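Local coordinates for protein N-acetylglucosaminidase (Ostrinia furnacalis, PDB 3NSM) that hydrolyses terminal beta-linked N-acetylglucosamine units one at a time from the non-reducing ends of chitooligosaccharides, preferring shorter substrates, at residues 60-65 / 171-176; 5-10 / 28-33. One frame throughout, in Å; residues are numbered along the deposited sequence.

Interaction 1: 60-65 / 171-176; sequences INLNSI and DHLLMV
Ile60 meets Leu173 and Met175 where strands 57-69 and 172-183 run antiparallel, in the mixed sheet of the hexosaminidase-like domain that precedes the catalytic barrel. One direct backbone bond joins the two segments, Ile60 N to Leu173 O at 2.9 Å, with an N-H...O angle of 159°. Beside it, where the strands part, a water accepts from Leu173 N (2.9 Å from its oxygen) and lies within 3.2 Å of Ile60 O, to which it probably donates, and so probably bridges the pair.

Apolar side chains meet alongside this bond. With CG1 of Ile60 lying beside its own backbone N (chi1 -65°), that branch reaches the neighbouring strand, and the bend at chi3 of Met175 (-57°) swings CE back to within 3.4 Å of Ile60 CG1, tighter than a usual carbon contact. Cutting Ile60 back to an alanine is likely to open a gap beside the Met175 methyl, which CG1 and CD1 now fill, and leave that methyl less constrained on this side. Farther along, Leu62 lays CD2 against CD2 of Leu173.

Val107 of strand 105-113 touches both Ile60 and Met175, while Lys87 and Val90 of helix 86-91 pack on Leu62. Just past Ile60 the chain turns a corner through a type I beta turn from Asn61 to Ser64, closed by Ser64 N donating to Asn61 O at 2.9 Å.

Interaction 2: 5-10 / 28-33; sequences WRWSCD and LSLEAC
Trp7 lies flat under Leu30, the first residue of helix 30-37, and this pairing is the tight part of the contact. Leu30 CD1 makes a CH-pi contact with the five-membered ring, 3.5 Å from its centroid and 12° off the normal, while CB of the same residue sits over the centre of the indole. The backbone N of Leu30 also closes on the ring, 3.4 Å from Trp7 CE3. The indole gets there with CG beside its own backbone N (chi1 -72°), and its NE1 is held beyond the two segments by a hydrogen bond to Gln565 O. Buried Cys33 extends the packed side, its CB 3.9 Å from Trp7 CB and its SG 3.7 Å from the N of exposed Cys9. One backbone bond fixes the strand to the loop ahead of the helix: Trp7 N donates to Leu28 O at 3.0 Å. At the helix start, Ser29 is the N-cap, its OG accepting a weak bond from Ala32 N at 3.5 Å.

The other flank is wetter. Leu28 is exposed, although its CB still lies close to Trp7 O, and a water bridges this edge, donating to Trp7 O and accepting from Leu28 N and, at 3.2 Å, from Arg6 NH1. The two cysteines are not joined to each other: Cys9 pairs with Cys37 and Cys33 with Cys14, two disulfides that staple the helix to the small hairpin. Strand 13-18 completes that hairpin beside strand 5-10, and helix 561-565, near the C terminus, packs against Leu30 through Tyr564 and Gln565.

From the N terminus, interaction 2 comes first: strand 5-10 forms the first arm of a hairpin with 13-18, and the chain returns at 28-33 to close a short loop of 17 residues. Only after that does interaction 1 open, at 60-65, to be closed more than a hundred residues later by 171-176. The two are therefore in series, neither nested nor crossed. Their centres lie 19 Å apart, with nearest atoms about 5 Å apart and no direct touch. Strand 164-167 connects their surroundings: its Val165 is joined to Leu174 of interaction 1 by backbone hydrogen bonding and touched by Glu31 of interaction 2. The disulfide-stapled N-terminal unit thus lies alongside the mixed sheet.

Interaction 1: 60-65 / 171-176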
# COMPACT_ATOMS: atom_id res chain seq x y z
N ILE A 60 0.19 34.35 -10.90
CA ILE A 60 1.60 34.17 -11.23
C ILE A 60 1.74 33.50 -12.58
O ILE A 60 0.99 32.57 -12.89
CB ILE A 60 2.27 33.28 -10.14
CG1 ILE A 60 2.28 33.98 -8.78
CG2 ILE A 60 3.67 32.80 -10.57
CD1 ILE A 60 2.75 35.43 -8.79
N ASN A 61 2.69 33.98 -13.38
CA ASN A 61 3.08 33.31 -14.62
C ASN A 61 4.12 32.23 -14.32
O ASN A 61 5.25 32.52 -13.91
CB ASN A 61 3.63 34.32 -15.64
CG ASN A 61 3.70 33.76 -17.06
OD1 ASN A 61 3.61 34.52 -18.03
ND2 ASN A 61 3.87 32.46 -17.19
N LEU A 62 3.71 30.98 -14.52
CA LEU A 62 4.54 29.80 -14.23
C LEU A 62 5.89 29.81 -14.96
O LEU A 62 6.88 29.31 -14.44
CB LEU A 62 3.74 28.53 -14.55
CG LEU A 62 4.20 27.12 -14.13
CD1 LEU A 62 4.94 26.43 -15.26
CD2 LEU A 62 5.00 27.10 -12.82
N ASN A 63 5.91 30.40 -16.16
CA ASN A 63 7.13 30.51 -16.95
C ASN A 63 8.03 31.68 -16.57
O ASN A 63 9.17 31.76 -17.02
CB ASN A 63 6.77 30.59 -18.44
CG ASN A 63 6.27 29.27 -18.97
OD1 ASN A 63 6.20 28.27 -18.25
ND2 ASN A 63 5.91 29.25 -20.25
N SER A 64 7.53 32.57 -15.72
CA SER A 64 8.27 33.77 -15.31
C SER A 64 8.69 33.72 -13.84
O SER A 64 8.55 34.70 -13.10
CB SER A 64 7.43 35.02 -15.61
OG SER A 64 7.09 35.08 -16.98
N ILE A 65 9.19 32.57 -13.43
CA ILE A 65 9.79 32.42 -12.11
C ILE A 65 11.29 32.26 -12.33
O ILE A 65 11.74 31.39 -13.09
CB ILE A 65 9.23 31.20 -11.33
CG1 ILE A 65 7.71 31.32 -11.17
CG2 ILE A 65 9.91 31.05 -9.97
CD1 ILE A 65 7.00 30.00 -10.88
N ASP A 171 -8.43 28.31 -13.66
CA ASP A 171 -7.16 27.84 -14.23
C ASP A 171 -6.03 28.85 -14.02
O ASP A 171 -5.27 29.15 -14.94
CB ASP A 171 -7.30 27.45 -15.71
CG ASP A 171 -7.98 26.11 -15.91
OD1 ASP A 171 -7.92 25.25 -15.01
OD2 ASP A 171 -8.59 25.91 -16.99
N HIS A 172 -5.94 29.39 -12.81
CA HIS A 172 -4.90 30.35 -12.46
C HIS A 172 -3.97 29.75 -11.42
O HIS A 172 -4.42 29.16 -10.43
CB HIS A 172 -5.49 31.64 -11.87
CG HIS A 172 -6.25 32.47 -12.86
ND1 HIS A 172 -7.07 33.51 -12.47
CD2 HIS A 172 -6.34 32.40 -14.21
CE1 HIS A 172 -7.62 34.05 -13.54
NE2 HIS A 172 -7.19 33.40 -14.61
N LEU A 173 -2.67 29.91 -11.65
CA LEU A 173 -1.68 29.64 -10.63
C LEU A 173 -1.54 30.88 -9.74
O LEU A 173 -1.30 31.98 -10.23
CB LEU A 173 -0.33 29.26 -11.25
CG LEU A 173 0.79 28.86 -10.29
CD1 LEU A 173 0.42 27.63 -9.46
CD2 LEU A 173 2.07 28.61 -11.06
N LEU A 174 -1.73 30.68 -8.45
CA LEU A 174 -1.69 31.78 -7.50
C LEU A 174 -0.58 31.60 -6.48
O LEU A 174 0.02 30.53 -6.37
CB LEU A 174 -3.05 31.93 -6.79
CG LEU A 174 -4.33 31.96 -7.63
CD1 LEU A 174 -5.54 31.95 -6.73
CD2 LEU A 174 -4.36 33.15 -8.58
N MET A 175 -0.30 32.67 -5.74
CA MET A 175 0.75 32.69 -4.74
C MET A 175 0.39 33.69 -3.65
O MET A 175 -0.15 34.75 -3.94
CB MET A 175 2.07 33.11 -5.38
CG MET A 175 3.29 32.85 -4.52
SD MET A 175 4.68 33.94 -4.91
CE MET A 175 4.92 33.63 -6.63
N VAL A 176 0.69 33.34 -2.41
CA VAL A 176 0.45 34.22 -1.27
C VAL A 176 1.25 35.53 -1.43
O VAL A 176 2.45 35.50 -1.69
CB VAL A 176 0.82 33.53 0.05
CG1 VAL A 176 0.36 34.37 1.22
CG2 VAL A 176 0.19 32.16 0.11
O HOH W 1 -2.05 31.84 -13.75

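Interaction 2: 5-10 / 28-33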
# COMPACT_ATOMS: atom_id res chain seq x y z
N TRP A 5 -18.63 24.18 -7.94
CA TRP A 5 -18.69 24.61 -6.55
C TRP A 5 -17.71 25.74 -6.24
O TRP A 5 -16.78 25.99 -7.00
CB TRP A 5 -18.42 23.42 -5.62
CG TRP A 5 -19.42 22.31 -5.76
CD1 TRP A 5 -19.26 21.15 -6.46
CD2 TRP A 5 -20.74 22.26 -5.20
NE1 TRP A 5 -20.39 20.37 -6.37
CE2 TRP A 5 -21.31 21.03 -5.59
CE3 TRP A 5 -21.49 23.12 -4.39
CZ2 TRP A 5 -22.61 20.65 -5.22
CZ3 TRP A 5 -22.78 22.74 -4.01
CH2 TRP A 5 -23.32 21.51 -4.43
N ARG A 6 -17.94 26.41 -5.11
CA ARG A 6 -17.01 27.38 -4.54
C ARG A 6 -16.97 27.13 -3.03
O ARG A 6 -17.85 26.46 -2.49
CB ARG A 6 -17.46 28.82 -4.84
CG ARG A 6 -18.68 29.29 -4.03
CD ARG A 6 -19.10 30.71 -4.38
NE ARG A 6 -20.34 31.09 -3.70
CZ ARG A 6 -20.42 31.47 -2.43
NH1 ARG A 6 -19.33 31.53 -1.67
NH2 ARG A 6 -21.60 31.80 -1.91
N TRP A 7 -15.96 27.67 -2.36
CA TRP A 7 -15.82 27.47 -0.92
C TRP A 7 -15.74 28.80 -0.16
O TRP A 7 -15.18 29.77 -0.67
CB TRP A 7 -14.61 26.58 -0.60
CG TRP A 7 -14.84 25.13 -0.97
CD1 TRP A 7 -15.18 24.11 -0.12
CD2 TRP A 7 -14.79 24.56 -2.28
NE1 TRP A 7 -15.31 22.94 -0.82
CE2 TRP A 7 -15.08 23.19 -2.15
CE3 TRP A 7 -14.51 25.08 -3.55
CZ2 TRP A 7 -15.11 22.32 -3.25
CZ3 TRP A 7 -14.54 24.21 -4.65
CH2 TRP A 7 -14.83 22.85 -4.48
N SER A 8 -16.29 28.83 1.05
CA SER A 8 -16.26 30.04 1.86
C SER A 8 -15.88 29.73 3.30
O SER A 8 -16.41 28.79 3.90
CB SER A 8 -17.61 30.75 1.80
OG SER A 8 -17.53 32.07 2.32
N CYS A 9 -14.95 30.52 3.85
CA CYS A 9 -14.47 30.28 5.21
C CYS A 9 -15.50 30.69 6.25
O CYS A 9 -16.01 31.81 6.23
CB CYS A 9 -13.13 30.96 5.48
SG CYS A 9 -12.45 30.51 7.11
N ASP A 10 -15.78 29.76 7.16
CA ASP A 10 -16.74 29.97 8.22
C ASP A 10 -16.25 29.21 9.45
O ASP A 10 -16.18 27.98 9.43
CB ASP A 10 -18.12 29.49 7.77
CG ASP A 10 -19.23 29.80 8.78
OD1 ASP A 10 -20.40 29.52 8.44
OD2 ASP A 10 -18.95 30.31 9.89
N LEU A 28 -14.16 31.59 -4.46
CA LEU A 28 -12.89 31.02 -4.03
C LEU A 28 -12.83 29.54 -4.37
O LEU A 28 -13.78 28.79 -4.12
CB LEU A 28 -12.70 31.17 -2.52
CG LEU A 28 -12.48 32.55 -1.89
CD1 LEU A 28 -12.38 32.39 -0.38
CD2 LEU A 28 -11.22 33.20 -2.45
N SER A 29 -11.69 29.11 -4.92
CA SER A 29 -11.43 27.68 -5.12
C SER A 29 -11.14 27.05 -3.76
O SER A 29 -10.89 27.76 -2.78
CB SER A 29 -10.25 27.48 -6.07
OG SER A 29 -9.05 27.89 -5.46
N LEU A 30 -11.19 25.72 -3.70
CA LEU A 30 -11.01 25.00 -2.43
C LEU A 30 -9.67 25.31 -1.74
O LEU A 30 -9.65 25.64 -0.55
CB LEU A 30 -11.19 23.49 -2.63
CG LEU A 30 -10.94 22.61 -1.41
CD1 LEU A 30 -11.90 22.92 -0.27
CD2 LEU A 30 -11.02 21.14 -1.80
N GLU A 31 -8.57 25.18 -2.48
CA GLU A 31 -7.23 25.42 -1.93
C GLU A 31 -7.00 26.89 -1.55
O GLU A 31 -6.33 27.17 -0.56
CB GLU A 31 -6.14 24.94 -2.89
CG GLU A 31 -5.79 23.45 -2.74
CD GLU A 31 -4.82 22.95 -3.82
OE1 GLU A 31 -4.98 21.77 -4.22
OE2 GLU A 31 -3.92 23.72 -4.27
N ALA A 32 -7.55 27.80 -2.35
CA ALA A 32 -7.47 29.24 -2.07
C ALA A 32 -8.19 29.60 -0.78
O ALA A 32 -7.70 30.41 -0.00
CB ALA A 32 -8.01 30.06 -3.23
N CYS A 33 -9.35 28.98 -0.55
CA CYS A 33 -10.07 29.17 0.71
C CYS A 33 -9.25 28.60 1.86
O CYS A 33 -9.14 29.23 2.93
CB CYS A 33 -11.46 28.52 0.67
SG CYS A 33 -12.34 28.49 2.28
O HOH W 2 -16.28 31.44 -2.66